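Local coordinates for tail component (PDB 5LY8), which probably recognises saccharides on the Lactobacillus casei cell surface, this chain being the second carbohydrate-binding module of the phage J-1 evolved distal tail protein, at residues Leu20-Thr25 / Phe54-Gly59; Val109-Phe114 / Ala127-Ser132; Gln137-Gly142 / Phe155-Arg160. All blocks are in the same frame, centred on the assembly; numbering follows the deposited sequence. Where two conformers were deposited one is given.

Followed from the N terminus, the chain illustrates how a beta-sandwich module is closed by contacts made in series, none crossing or enclosing another. Contact 1 comes first: the loop leaving strand 11-20 meets the hairpin turn after strand 54-57, closing a loop of 28 intervening residues at a magnesium ion. Contact 2 closes the hairpin of strands 110-118 and 121-130, whose far end holds a second magnesium ion. Contact 3 closes the next hairpin, strands 138-144 and 151-158. Contacts 2 and 3 adjoin within one sheet, where probable backbone hydrogen bonds, such as V139 N to F129 O, join strands 121-130 and 138-144, whereas contact 1 lies about 22 Å from contact 2, centre to centre.

Contact 1 (Leu20-Thr25 / Phe54-Gly59); sequences LDFNQT and FGYANG. With MG (magnesium ion), chain C.
The loop L20-T25 passes the turn that ends strand 54-57, and the two backbones come closest at N23 and G59, whose CA atoms are 4.2 Å apart. Two carbonyls converge on a magnesium ion: D21 O at 2.4 Å and G59 O at 2.3 Å. Waters 2, 3 and 4 and Q227 O complete six ligands, and D21 O and G59 O lie 3.1 Å apart, a proximity the cation probably makes tolerable. N58 and G59, both with positive phi, form a two-residue turn close to type I' that joins strands 54-57 and 60-63; in the partner loop, D21 makes an Asx turn. Its CG sits between the backbone N and the carbonyl carbon (chi1 57°), and OD1 takes the N23 N-H from above the carboxylate plane. N23 OD1 rests 3.3 Å from G59 CA and accepts a bond from water 2, a second-shell hold on a metal ligand. Water 1 links F22 O to G59 N. The F22 and Y56 rings meet rim to rim with planes 8° apart, CD2 of F22 lying 3.7 Å from CE1 of Y56. G59 O stands at the F22 edge, L20 CB over one face, and W226 packs against the ring.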
loop_
_atom_site.group_PDB
_atom_site.type_symbol
_atom_site.label_atom_id
_atom_site.label_comp_id
_atom_site.label_asym_id
_atom_site.label_seq_id
_atom_site.Cartn_x
_atom_site.Cartn_y
_atom_site.Cartn_z
ATOM N N LEU A 20 12.054 4.585 -5.536
ATOM C CA LEU A 20 12.790 3.337 -5.333
ATOM C C LEU A 20 12.626 2.474 -6.568
ATOM O O LEU A 20 11.501 2.134 -6.920
ATOM C CB LEU A 20 12.301 2.542 -4.106
ATOM C CG LEU A 20 12.344 3.315 -2.780
ATOM C CD1 LEU A 20 11.777 2.485 -1.646
ATOM C CD2 LEU A 20 13.762 3.777 -2.418
ATOM N N ASP A 21 13.721 2.147 -7.240
ATOM C CA ASP A 21 13.680 1.200 -8.358
ATOM C C ASP A 21 14.220 -0.171 -7.960
ATOM O O ASP A 21 14.145 -1.111 -8.753
ATOM C CB ASP A 21 14.422 1.722 -9.593
ATOM C CG ASP A 21 15.874 2.076 -9.405
ATOM O OD1 ASP A 21 16.524 1.521 -8.475
ATOM O OD2 ASP A 21 16.362 2.951 -10.161
ATOM N N PHE A 22 14.789 -0.291 -6.760
ATOM C CA PHE A 22 15.299 -1.543 -6.190
ATOM C C PHE A 22 16.512 -2.098 -6.927
ATOM O O PHE A 22 16.879 -3.238 -6.649
ATOM C CB PHE A 22 14.199 -2.614 -6.021
ATOM C CG PHE A 22 13.087 -2.092 -5.150
ATOM C CD1 PHE A 22 11.823 -1.880 -5.666
ATOM C CD2 PHE A 22 13.316 -1.773 -3.816
ATOM C CE1 PHE A 22 10.794 -1.392 -4.856
ATOM C CE2 PHE A 22 12.283 -1.293 -3.006
ATOM C CZ PHE A 22 11.050 -1.055 -3.546
ATOM N N ASN A 23 17.158 -1.304 -7.792
ATOM C CA ASN A 23 18.394 -1.767 -8.473
ATOM C C ASN A 23 19.540 -1.929 -7.453
ATOM O O ASN A 23 20.422 -2.726 -7.605
ATOM C CB ASN A 23 18.778 -0.828 -9.613
ATOM C CG ASN A 23 17.862 -0.955 -10.807
ATOM O OD1 ASN A 23 17.184 -1.916 -10.978
ATOM N ND2 ASN A 23 17.878 0.031 -11.639
ATOM N N GLN A 24 19.490 -1.120 -6.419
ATOM C CA GLN A 24 20.382 -1.134 -5.284
ATOM C C GLN A 24 19.531 -1.016 -4.014
ATOM O O GLN A 24 18.397 -0.557 -4.069
ATOM C CB GLN A 24 21.348 0.045 -5.293
ATOM C CG GLN A 24 20.785 1.449 -5.025
ATOM C CD GLN A 24 19.967 2.193 -6.137
ATOM O OE1 GLN A 24 19.800 1.600 -7.227
ATOM N NE2 GLN A 24 19.596 3.600 -5.916
ATOM N N THR A 25 20.097 -1.421 -2.888
ATOM C CA THR A 25 19.448 -1.306 -1.596
ATOM C C THR A 25 18.891 0.113 -1.396
ATOM O O THR A 25 19.575 1.084 -1.602
ATOM C CB THR A 25 20.417 -1.626 -0.429
ATOM O OG1 THR A 25 20.867 -2.973 -0.528
ATOM C CG2 THR A 25 19.760 -1.496 0.881
ATOM N N PHE A 54 13.837 -7.751 3.145
ATOM C CA PHE A 54 13.539 -7.801 1.725
ATOM C C PHE A 54 14.811 -8.270 1.054
ATOM O O PHE A 54 15.888 -7.761 1.389
ATOM C CB PHE A 54 13.242 -6.417 1.152
ATOM C CG PHE A 54 11.961 -5.793 1.636
ATOM C CD1 PHE A 54 10.772 -5.985 0.939
ATOM C CD2 PHE A 54 11.949 -4.982 2.765
ATOM C CE1 PHE A 54 9.581 -5.411 1.399
ATOM C CE2 PHE A 54 10.771 -4.402 3.219
ATOM C CZ PHE A 54 9.595 -4.607 2.526
ATOM N N GLY A 55 14.683 -9.159 0.089
ATOM C CA GLY A 55 15.823 -9.506 -0.757
ATOM C C GLY A 55 15.702 -8.748 -2.070
ATOM O O GLY A 55 14.586 -8.575 -2.568
ATOM N N TYR A 56 16.812 -8.241 -2.638
ATOM C CA TYR A 56 16.738 -7.494 -3.891
ATOM C C TYR A 56 17.401 -8.247 -5.023
ATOM O O TYR A 56 18.547 -8.671 -4.878
ATOM C CB TYR A 56 17.345 -6.100 -3.750
ATOM C CG TYR A 56 16.783 -5.347 -2.577
ATOM C CD1 TYR A 56 15.507 -4.803 -2.624
ATOM C CD2 TYR A 56 17.509 -5.217 -1.394
ATOM C CE1 TYR A 56 14.952 -4.182 -1.515
ATOM C CE2 TYR A 56 16.953 -4.621 -0.269
ATOM C CZ TYR A 56 15.674 -4.097 -0.336
ATOM O OH TYR A 56 15.127 -3.457 0.747
ATOM N N ALA A 57 16.692 -8.439 -6.143
ATOM C CA ALA A 57 17.276 -9.046 -7.340
ATOM C C ALA A 57 16.585 -8.482 -8.558
ATOM O O ALA A 57 15.367 -8.369 -8.569
ATOM C CB ALA A 57 17.082 -10.550 -7.294
ATOM N N ASN A 58 17.354 -8.181 -9.613
ATOM C CA ASN A 58 16.792 -7.781 -10.896
ATOM C C ASN A 58 15.887 -6.557 -10.846
ATOM O O ASN A 58 14.925 -6.496 -11.607
ATOM C CB ASN A 58 16.077 -8.974 -11.534
ATOM C CG ASN A 58 17.065 -10.023 -11.939
ATOM O OD1 ASN A 58 18.158 -9.691 -12.362
ATOM N ND2 ASN A 58 16.744 -11.313 -11.763
ATOM N N GLY A 59 16.175 -5.623 -9.937
ATOM C CA GLY A 59 15.360 -4.414 -9.818
ATOM C C GLY A 59 14.040 -4.662 -9.127
ATOM O O GLY A 59 13.065 -3.917 -9.323
HETATM MG MG MG C . 12.585 -1.901 -10.334
HETATM O O HOH W 1 17.954 -5.585 -7.629
HETATM O O HOH W 2 14.557 -1.595 -11.821
HETATM O O HOH W 3 11.958 -3.043 -12.396
HETATM O O HOH W 4 11.762 0.111 -11.420
#

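Contact 2 (Val109-Phe114 / Ala127-Ser132); sequences VGRFEF and ALFDDS. With MG (magnesium ion), chain B.
F112 holds CG between its backbone N and carbonyl carbon (chi1 64°), which swings the ring to L128 CB; L128 holds its own CG anti to N (chi1 -175°). L128 CB lies over one face of the F112 ring, displaced toward the rim and 3.5 Å from F112 CZ, in a CH-pi contact, while L128 CD2 touches F112 CE2. On the other sheet face R111 runs extended from CG to NE. A127 CB lies over one face of its guanidinium, 3.6 Å from R111 NH2, and R111 NH1 approaches F129 CD1 to 3.4 Å with the planes 35° apart. E113 fixes the guanidinium: OE2 accepts from NE and NH2 in the guanidinium plane, a side-on salt bridge. A37 and F38 donate backbone N-H groups to the same carboxylate. Backbone hydrogen bonds, two each, join the hydrogen-bonded pairs G110-D130 and F112-L128. D130 grips magnesium with both carboxylate oxygens, OD2 at 2.5 Å and hydrogen-bonded to T104 OG1; S132 O binds at 2.3 Å, the carbonyls of A106, E108 and N135 completing the site. The two strands form an antiparallel beta hairpin of a concanavalin-like sandwich, with a magnesium site where strand 121-130 runs into its loop.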
loop_
_atom_site.group_PDB
_atom_site.type_symbol
_atom_site.label_atom_id
_atom_site.label_comp_id
_atom_site.label_asym_id
_atom_site.label_seq_id
_atom_site.Cartn_x
_atom_site.Cartn_y
_atom_site.Cartn_z
ATOM N N VAL A 109 -1.898 -17.642 1.319
ATOM C CA VAL A 109 -2.442 -16.534 2.097
ATOM C C VAL A 109 -1.435 -15.398 2.079
ATOM O O VAL A 109 -0.231 -15.625 2.295
ATOM C CB VAL A 109 -2.771 -16.990 3.549
ATOM C CG1 VAL A 109 -3.049 -15.823 4.490
ATOM C CG2 VAL A 109 -3.941 -17.977 3.551
ATOM N N GLY A 110 -1.903 -14.176 1.882
ATOM C CA GLY A 110 -0.970 -13.062 1.927
ATOM C C GLY A 110 -1.709 -11.757 1.897
ATOM O O GLY A 110 -2.890 -11.706 1.557
ATOM N N ARG A 111 -1.009 -10.690 2.253
ATOM C CA ARG A 111 -1.572 -9.346 2.279
ATOM C C ARG A 111 -0.474 -8.364 1.953
ATOM O O ARG A 111 0.671 -8.566 2.361
ATOM C CB ARG A 111 -2.134 -9.045 3.704
ATOM C CG ARG A 111 -2.548 -7.608 3.965
ATOM C CD ARG A 111 -3.059 -7.448 5.408
ATOM N NE ARG A 111 -3.671 -6.131 5.611
ATOM C CZ ARG A 111 -4.912 -5.819 5.299
ATOM N NH1 ARG A 111 -5.737 -6.745 4.814
ATOM N NH2 ARG A 111 -5.342 -4.581 5.448
ATOM N N PHE A 112 -0.833 -7.254 1.283
ATOM C CA PHE A 112 0.039 -6.088 1.271
ATOM C C PHE A 112 -0.762 -4.853 1.590
ATOM O O PHE A 112 -1.970 -4.802 1.340
ATOM C CB PHE A 112 0.888 -5.907 -0.001
ATOM C CG PHE A 112 0.170 -5.660 -1.297
ATOM C CD1 PHE A 112 -0.496 -4.462 -1.528
ATOM C CD2 PHE A 112 0.281 -6.559 -2.347
ATOM C CE1 PHE A 112 -1.113 -4.213 -2.758
ATOM C CE2 PHE A 112 -0.285 -6.278 -3.593
ATOM C CZ PHE A 112 -0.958 -5.100 -3.796
ATOM N N GLU A 113 -0.079 -3.874 2.186
ATOM C CA GLU A 113 -0.608 -2.540 2.441
ATOM C C GLU A 113 0.343 -1.521 1.880
ATOM O O GLU A 113 1.555 -1.610 2.114
ATOM C CB GLU A 113 -0.788 -2.264 3.939
ATOM C CG GLU A 113 -1.856 -3.116 4.590
ATOM C CD GLU A 113 -2.068 -2.822 6.058
ATOM O OE1 GLU A 113 -1.430 -1.883 6.604
ATOM O OE2 GLU A 113 -2.876 -3.564 6.675
ATOM N N PHE A 114 -0.208 -0.522 1.181
ATOM C CA PHE A 114 0.506 0.694 0.802
ATOM C C PHE A 114 -0.231 1.820 1.523
ATOM O O PHE A 114 -1.402 2.104 1.226
ATOM C CB PHE A 114 0.566 0.902 -0.708
ATOM C CG PHE A 114 1.446 -0.132 -1.375
ATOM C CD1 PHE A 114 2.809 -0.135 -1.163
ATOM C CD2 PHE A 114 0.900 -1.128 -2.165
ATOM C CE1 PHE A 114 3.628 -1.113 -1.754
ATOM C CE2 PHE A 114 1.721 -2.100 -2.773
ATOM C CZ PHE A 114 3.083 -2.072 -2.571
ATOM N N ALA A 127 -5.071 -1.885 0.366
ATOM C CA ALA A 127 -4.690 -3.267 0.641
ATOM C C ALA A 127 -5.139 -4.193 -0.448
ATOM O O ALA A 127 -6.169 -3.974 -1.091
ATOM C CB ALA A 127 -5.246 -3.733 1.994
ATOM N N LEU A 128 -4.347 -5.261 -0.658
ATOM C CA LEU A 128 -4.750 -6.413 -1.435
ATOM C C LEU A 128 -4.512 -7.616 -0.543
ATOM O O LEU A 128 -3.462 -7.687 0.109
ATOM C CB LEU A 128 -3.949 -6.563 -2.735
ATOM C CG LEU A 128 -4.402 -7.682 -3.662
ATOM C CD1 LEU A 128 -5.760 -7.375 -4.315
ATOM C CD2 LEU A 128 -3.377 -7.944 -4.759
ATOM N N PHE A 129 -5.449 -8.545 -0.479
ATOM C CA PHE A 129 -5.237 -9.700 0.368
ATOM C C PHE A 129 -6.038 -10.926 -0.093
ATOM O O PHE A 129 -7.054 -10.828 -0.703
ATOM C CB PHE A 129 -5.559 -9.384 1.848
ATOM C CG PHE A 129 -6.976 -8.950 2.079
ATOM C CD1 PHE A 129 -7.361 -7.596 1.982
ATOM C CD2 PHE A 129 -7.947 -9.886 2.400
ATOM C CE1 PHE A 129 -8.710 -7.252 2.221
ATOM C CE2 PHE A 129 -9.257 -9.504 2.610
ATOM C CZ PHE A 129 -9.608 -8.225 2.527
ATOM N N ASP A 130 -5.446 -12.067 0.226
ATOM C CA ASP A 130 -6.016 -13.411 0.050
ATOM C C ASP A 130 -5.873 -13.993 1.452
ATOM O O ASP A 130 -4.833 -14.378 1.849
ATOM C CB ASP A 130 -5.287 -14.243 -1.026
ATOM C CG ASP A 130 -5.883 -15.671 -1.173
ATOM O OD1 ASP A 130 -6.648 -16.057 -0.394
ATOM O OD2 ASP A 130 -5.553 -16.383 -2.113
ATOM N N ASP A 131 -6.965 -13.989 2.194
ATOM C CA ASP A 131 -6.910 -14.390 3.597
ATOM C C ASP A 131 -7.420 -15.776 3.937
ATOM O O ASP A 131 -7.602 -16.066 5.077
ATOM C CB ASP A 131 -7.566 -13.318 4.530
ATOM C CG ASP A 131 -9.063 -13.148 4.298
ATOM O OD1 ASP A 131 -9.627 -13.745 3.458
ATOM O OD2 ASP A 131 -9.662 -12.341 5.021
ATOM N N SER A 132 -7.625 -16.612 2.937
ATOM C CA SER A 132 -8.094 -17.974 3.205
ATOM C C SER A 132 -7.213 -18.971 2.499
ATOM O O SER A 132 -6.950 -18.825 1.300
ATOM C CB SER A 132 -9.532 -18.159 2.713
ATOM O OG SER A 132 -9.936 -19.510 2.905
HETATM MG MG MG B . -5.907 -18.476 -0.738
#

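Contact 3 (Gln137-Gly142 / Phe155-Arg160); sequences QWVFSG and FDLLPR
R160 reaches across to W138 by folding its side chain over the indole. From CB, chi1 (-78°) puts CG beside the backbone N, anti to the carbonyl carbon, and a bend at chi2 (-80°) sets CD above the five-membered ring, 3.9 Å from its centroid, as a CH-pi contact; the closest indole atom to CD is NE1. A second bend, at chi3, places NE, which forms a salt bridge with D136 OD2. CZ then stands over the six-membered ring in a cation-pi contact, and NH1 lies above the rim, 3.4 Å from W138 CZ2. The guanidinium is inclined to the ring by 64°. NH1 donates to Y163 O, and NH2 pairs with D165 in a further salt bridge. Three polar partners thus hold the tip over the aromatic face.

Next to this, L158 packs obliquely against the tryptophan, CB 3.6 Å from W138 CD1, and its CD2 reaches F140 CB. On the other face of the strands V139 CG1 sits squarely above the centre of the F155 ring, 3.5 Å from its centroid, and V139 CG2 meets L157 CD2 at 3.7 Å. F140 and D156 form a hydrogen-bonded pair: F140 N donates to D156 O, and D156 N to F140 O at 2.8 Å.

F140 also touches F181 and L158 touches L183, both on strand 178-185 of the facing sheet, whereas F155 and L157 look outward. This division into an inward and an outward face is that of an antiparallel hairpin in a concanavalin-like beta sandwich, with strand 138-144 in turn hydrogen-bonded to strand 121-130.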
loop_
_atom_site.group_PDB
_atom_site.type_symbol
_atom_site.label_atom_id
_atom_site.label_comp_id
_atom_site.label_asym_id
_atom_site.label_seq_id
_atom_site.Cartn_x
_atom_site.Cartn_y
_atom_site.Cartn_z
ATOM N N GLN A 137 -9.601 -16.389 -3.750
ATOM C CA GLN A 137 -10.179 -15.099 -3.907
ATOM C C GLN A 137 -9.221 -14.056 -3.287
ATOM O O GLN A 137 -8.692 -14.218 -2.173
ATOM C CB GLN A 137 -11.528 -15.074 -3.188
ATOM C CG GLN A 137 -12.317 -13.795 -3.401
ATOM C CD GLN A 137 -12.647 -13.542 -4.839
ATOM O OE1 GLN A 137 -13.392 -14.293 -5.469
ATOM N NE2 GLN A 137 -12.046 -12.508 -5.397
ATOM N N TRP A 138 -8.979 -13.006 -4.042
ATOM C CA TRP A 138 -8.311 -11.875 -3.467
ATOM C C TRP A 138 -9.230 -10.649 -3.439
ATOM O O TRP A 138 -10.217 -10.564 -4.173
ATOM C CB TRP A 138 -6.935 -11.635 -4.022
ATOM C CG TRP A 138 -6.793 -11.568 -5.495
ATOM C CD1 TRP A 138 -7.770 -11.255 -6.405
ATOM C CD2 TRP A 138 -5.568 -11.585 -6.219
ATOM N NE1 TRP A 138 -7.220 -11.114 -7.656
ATOM C CE2 TRP A 138 -5.868 -11.328 -7.572
ATOM C CE3 TRP A 138 -4.243 -11.809 -5.859
ATOM C CZ2 TRP A 138 -4.869 -11.239 -8.562
ATOM C CZ3 TRP A 138 -3.265 -11.768 -6.833
ATOM C CH2 TRP A 138 -3.577 -11.507 -8.179
ATOM N N VAL A 139 -8.962 -9.773 -2.482
ATOM C CA VAL A 139 -9.795 -8.620 -2.186
ATOM C C VAL A 139 -8.930 -7.367 -2.223
ATOM O O VAL A 139 -7.862 -7.338 -1.647
ATOM C CB VAL A 139 -10.464 -8.758 -0.787
ATOM C CG1 VAL A 139 -11.262 -7.503 -0.442
ATOM C CG2 VAL A 139 -11.394 -9.976 -0.711
ATOM N N PHE A 140 -9.458 -6.328 -2.861
ATOM C CA PHE A 140 -8.863 -5.005 -2.935
ATOM C C PHE A 140 -9.700 -4.101 -2.039
ATOM O O PHE A 140 -10.915 -4.041 -2.197
ATOM C CB PHE A 140 -8.918 -4.562 -4.395
ATOM C CG PHE A 140 -8.646 -3.136 -4.771
ATOM C CD1 PHE A 140 -7.543 -2.468 -4.264
ATOM C CD2 PHE A 140 -9.437 -2.497 -5.709
ATOM C CE1 PHE A 140 -7.258 -1.158 -4.673
ATOM C CE2 PHE A 140 -9.162 -1.190 -6.105
ATOM C CZ PHE A 140 -8.073 -0.529 -5.584
ATOM N N SER A 141 -9.049 -3.449 -1.064
ATOM C CA SER A 141 -9.753 -2.557 -0.140
ATOM C C SER A 141 -9.078 -1.227 -0.021
ATOM O O SER A 141 -7.866 -1.110 -0.246
ATOM C CB SER A 141 -9.934 -3.209 1.233
ATOM O OG SER A 141 -8.707 -3.314 1.949
ATOM N N GLY A 142 -9.858 -0.218 0.328
ATOM C CA GLY A 142 -9.336 1.113 0.560
ATOM C C GLY A 142 -9.903 1.641 1.844
ATOM O O GLY A 142 -11.120 1.579 2.036
ATOM N N PHE A 155 -14.658 -2.745 -0.272
ATOM C CA PHE A 155 -14.131 -4.092 -0.144
ATOM C C PHE A 155 -14.533 -4.743 -1.453
ATOM O O PHE A 155 -15.715 -5.034 -1.656
ATOM C CB PHE A 155 -14.807 -4.755 1.059
ATOM C CG PHE A 155 -14.344 -6.148 1.435
ATOM C CD1 PHE A 155 -14.750 -7.260 0.706
ATOM C CD2 PHE A 155 -13.581 -6.351 2.574
ATOM C CE1 PHE A 155 -14.349 -8.553 1.077
ATOM C CE2 PHE A 155 -13.202 -7.644 2.956
ATOM C CZ PHE A 155 -13.600 -8.735 2.208
ATOM N N ASP A 156 -13.589 -4.899 -2.381
ATOM C CA ASP A 156 -13.868 -5.363 -3.738
ATOM C C ASP A 156 -13.321 -6.750 -3.948
ATOM O O ASP A 156 -12.099 -6.942 -4.006
ATOM C CB ASP A 156 -13.268 -4.373 -4.775
ATOM C CG ASP A 156 -13.996 -3.046 -4.948
ATOM O OD1 ASP A 156 -15.024 -2.824 -4.248
ATOM O OD2 ASP A 156 -13.537 -2.225 -5.767
ATOM N N LEU A 157 -14.226 -7.731 -4.062
ATOM C CA LEU A 157 -13.870 -9.118 -4.373
ATOM C C LEU A 157 -13.565 -9.136 -5.862
ATOM O O LEU A 157 -14.478 -9.004 -6.688
ATOM C CB LEU A 157 -15.035 -10.075 -4.032
ATOM C CG LEU A 157 -15.203 -10.334 -2.532
ATOM C CD1 LEU A 157 -16.655 -10.484 -2.145
ATOM C CD2 LEU A 157 -14.452 -11.550 -2.103
ATOM N N LEU A 158 -12.281 -9.239 -6.215
ATOM C CA LEU A 158 -11.788 -9.158 -7.582
ATOM C C LEU A 158 -12.058 -10.452 -8.340
ATOM O O LEU A 158 -11.512 -11.494 -7.962
ATOM C CB LEU A 158 -10.285 -8.904 -7.584
ATOM C CG LEU A 158 -9.833 -7.635 -6.907
ATOM C CD1 LEU A 158 -8.327 -7.529 -6.984
ATOM C CD2 LEU A 158 -10.496 -6.403 -7.534
ATOM N N PRO A 159 -12.845 -10.427 -9.434
ATOM C CA PRO A 159 -13.096 -11.688 -10.153
ATOM C C PRO A 159 -11.787 -12.256 -10.708
ATOM O O PRO A 159 -11.094 -11.578 -11.472
ATOM C CB PRO A 159 -14.092 -11.289 -11.247
ATOM C CG PRO A 159 -13.942 -9.800 -11.391
ATOM C CD PRO A 159 -13.583 -9.293 -10.022
ATOM N N ARG A 160 -11.437 -13.469 -10.318
ATOM C CA ARG A 160 -10.156 -14.056 -10.713
ATOM C C ARG A 160 -9.923 -14.269 -12.194
ATOM O O ARG A 160 -8.829 -14.357 -12.621
ATOM C CB ARG A 160 -9.868 -15.321 -9.918
ATOM C CG ARG A 160 -9.379 -15.010 -8.510
ATOM C CD ARG A 160 -7.899 -14.633 -8.494
ATOM N NE ARG A 160 -7.002 -15.763 -8.585
ATOM C CZ ARG A 160 -5.752 -15.676 -9.030
ATOM N NH1 ARG A 160 -5.286 -14.526 -9.503
ATOM N NH2 ARG A 160 -4.974 -16.717 -9.020
HETATM O O HOH W 5 -13.127 -15.020 -8.641
#